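Local coordinates for protein tryptophanyl-tRNA synthetase (Campylobacter jejuni subsp. jejuni, PDB 3TZL) that probably catalyses the ATP-dependent attachment of tryptophan to its cognate tRNA, working as a homodimeric class I aminoacyl-tRNA synthetase, at residues H108-K113 against G123-P128. Residues are numbered along the deposited sequence; the frame is centred on the assembly and turned at random.
Sequences HSYKDK and GLFSYP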
loop_
_atom_site.group_PDB
_atom_site.type_symbol
_atom_site.label_atom_id
_atom_site.label_comp_id
_atom_site.label_asym_id
_atom_site.label_seq_id
_atom_site.Cartn_x
_atom_site.Cartn_y
_atom_site.Cartn_z
ATOM N N HIS B 108 12.232 -7.186 14.215
ATOM C CA HIS B 108 13.666 -7.005 14.357
ATOM C C HIS B 108 14.240 -6.215 13.191
ATOM O O HIS B 108 15.128 -5.391 13.373
ATOM C CB HIS B 108 14.361 -8.356 14.501
ATOM C CG HIS B 108 14.149 -8.993 15.837
ATOM N ND1 HIS B 108 14.628 -8.441 17.009
ATOM C CD2 HIS B 108 13.504 -10.130 16.191
ATOM C CE1 HIS B 108 14.289 -9.213 18.026
ATOM N NE2 HIS B 108 13.606 -10.244 17.558
ATOM N N SER B 109 13.703 -6.432 12.005
ATOM C CA SER B 109 14.169 -5.724 10.831
ATOM C C SER B 109 14.052 -4.212 10.989
ATOM O O SER B 109 14.849 -3.478 10.467
ATOM C CB SER B 109 13.454 -6.211 9.564
ATOM O OG SER B 109 12.067 -6.439 9.763
ATOM N N TYR B 110 13.065 -3.755 11.734
ATOM C CA TYR B 110 12.908 -2.327 12.014
ATOM C C TYR B 110 13.679 -1.924 13.272
ATOM O O TYR B 110 14.375 -0.908 13.278
ATOM C CB TYR B 110 11.427 -1.958 12.147
ATOM C CG TYR B 110 11.164 -0.575 12.714
ATOM C CD1 TYR B 110 11.231 0.553 11.906
ATOM C CD2 TYR B 110 10.826 -0.402 14.055
ATOM C CE1 TYR B 110 10.990 1.818 12.414
ATOM C CE2 TYR B 110 10.569 0.868 14.575
ATOM C CZ TYR B 110 10.656 1.974 13.745
ATOM O OH TYR B 110 10.410 3.242 14.245
ATOM N N LYS B 111 13.565 -2.724 14.331
ATOM C CA LYS B 111 14.311 -2.452 15.560
ATOM C C LYS B 111 15.822 -2.402 15.339
ATOM O O LYS B 111 16.485 -1.508 15.845
ATOM C CB LYS B 111 13.986 -3.471 16.661
ATOM C CG LYS B 111 12.623 -3.294 17.292
ATOM C CD LYS B 111 12.700 -3.100 18.805
ATOM C CE LYS B 111 13.173 -4.356 19.521
ATOM N NZ LYS B 111 13.299 -4.132 20.992
ATOM N N ASP B 112 16.365 -3.352 14.589
ATOM C CA ASP B 112 17.814 -3.394 14.378
ATOM C C ASP B 112 18.342 -2.149 13.665
ATOM O O ASP B 112 19.455 -1.697 13.938
ATOM C CB ASP B 112 18.228 -4.652 13.611
ATOM C CG ASP B 112 17.910 -5.929 14.371
ATOM O OD1 ASP B 112 17.603 -5.844 15.584
ATOM O OD2 ASP B 112 17.974 -7.017 13.751
ATOM N N LYS B 113 17.533 -1.601 12.763
ATOM C CA LYS B 113 17.890 -0.405 12.005
ATOM C C LYS B 113 17.954 0.816 12.906
ATOM O O LYS B 113 18.918 1.579 12.876
ATOM C CB LYS B 113 16.854 -0.159 10.910
ATOM C CG LYS B 113 17.117 1.065 10.045
ATOM C CD LYS B 113 17.966 0.699 8.841
ATOM C CE LYS B 113 17.722 1.640 7.673
ATOM N NZ LYS B 113 18.177 1.016 6.399
ATOM N N GLY B 123 8.432 2.652 4.555
ATOM C CA GLY B 123 8.519 1.441 3.756
ATOM C C GLY B 123 9.167 0.281 4.486
ATOM O O GLY B 123 8.657 -0.832 4.438
ATOM N N LEU B 124 10.280 0.542 5.170
ATOM C CA LEU B 124 10.944 -0.480 5.986
ATOM C C LEU B 124 10.053 -0.956 7.120
ATOM O O LEU B 124 9.982 -2.142 7.394
ATOM C CB LEU B 124 12.253 0.042 6.585
ATOM C CG LEU B 124 12.984 -0.968 7.481
ATOM C CD1 LEU B 124 13.332 -2.227 6.703
ATOM C CD2 LEU B 124 14.229 -0.372 8.108
ATOM N N PHE B 125 9.398 -0.014 7.783
ATOM C CA PHE B 125 8.494 -0.295 8.889
ATOM C C PHE B 125 7.303 -1.142 8.433
ATOM O O PHE B 125 6.853 -2.048 9.145
ATOM C CB PHE B 125 7.990 1.043 9.449
ATOM C CG PHE B 125 7.114 0.920 10.660
ATOM C CD1 PHE B 125 7.657 0.639 11.893
ATOM C CD2 PHE B 125 5.746 1.130 10.567
ATOM C CE1 PHE B 125 6.847 0.544 13.026
ATOM C CE2 PHE B 125 4.937 1.036 11.684
ATOM C CZ PHE B 125 5.488 0.743 12.916
ATOM N N SER B 126 6.806 -0.850 7.236
ATOM C CA SER B 126 5.555 -1.423 6.751
ATOM C C SER B 126 5.705 -2.731 5.983
ATOM O O SER B 126 4.725 -3.436 5.768
ATOM C CB SER B 126 4.840 -0.426 5.850
ATOM O OG SER B 126 4.658 0.811 6.511
ATOM N N TYR B 127 6.911 -3.064 5.548
ATOM C CA TYR B 127 7.029 -4.246 4.696
ATOM C C TYR B 127 6.561 -5.599 5.249
ATOM O O TYR B 127 6.145 -6.438 4.464
ATOM C CB TYR B 127 8.391 -4.334 4.008
ATOM C CG TYR B 127 9.433 -5.169 4.694
ATOM C CD1 TYR B 127 9.482 -6.550 4.526
ATOM C CD2 TYR B 127 10.408 -4.568 5.464
ATOM C CE1 TYR B 127 10.472 -7.308 5.147
ATOM C CE2 TYR B 127 11.392 -5.312 6.089
ATOM C CZ TYR B 127 11.422 -6.673 5.930
ATOM O OH TYR B 127 12.429 -7.373 6.554
ATOM N N PRO B 128 6.626 -5.819 6.583
ATOM C CA PRO B 128 5.999 -7.047 7.096
ATOM C C PRO B 128 4.510 -7.150 6.782
ATOM O O PRO B 128 4.011 -8.271 6.686
ATOM C CB PRO B 128 6.181 -6.924 8.613
ATOM C CG PRO B 128 7.421 -6.098 8.767
ATOM C CD PRO B 128 7.370 -5.111 7.645
HETATM O O HOH W 1 10.667 -4.290 9.524
#
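Phe125 sends its ring edge into the face of Tyr110, a T-shaped pair with ring centroids 4.8 Å apart and planes at 75°. Traced outward, Phe125 first brings its CB to 4.1 Å from Tyr110 CD1. CG, held anti to the backbone N (chi1 -176°), sets the ring so that CD1 lies 3.5 Å above the Tyr110 plane, over its centre. CE1 beyond it still reaches Tyr110 CE2 and CZ, whereas Phe125 CZ, at the tip, lies farther from the tyrosine ring than either CD1 or CE1. Elsewhere the phenylalanine side chain packs on Met101, Leu104 and Glu105 of helix 101-105 and on Met101 of the second subunit. Tyr110 also touches Glu105 of that subunit, which places this aromatic pair beside the dimer interface.

The two segments form a nearly antiparallel helical hairpin, their axes 9.0 Å apart at closest approach and inclined at 158°. It belongs to the helical insertion (connective peptide 1) between the two halves of the class I Rossmann fold, after strand 78-81 and before strand 142-144. On another side of the hairpin, Leu124 lays its CD2 methyl against the aliphatic chain of Lys113, 3.8 Å from CG; CB, CD and CE of Lys113 also lie near that methyl, the chain being bent at chi2.

The polar link runs through water 1, which is hydrogen-bonded to Ser109 OG at 2.6 Å and donates to Leu124 O at 3.1 Å. Ser109 OG is also hydrogen-bonded to His152 NE2, so the hydroxyl has partners beyond the hairpin. Ser109 CB meets Tyr127 OH. The Tyr127 ring meets that of His152 at a steep angle, and the side chain of Tyr127 is about 4 Å from the bound tryptophan, measured between nearest atoms.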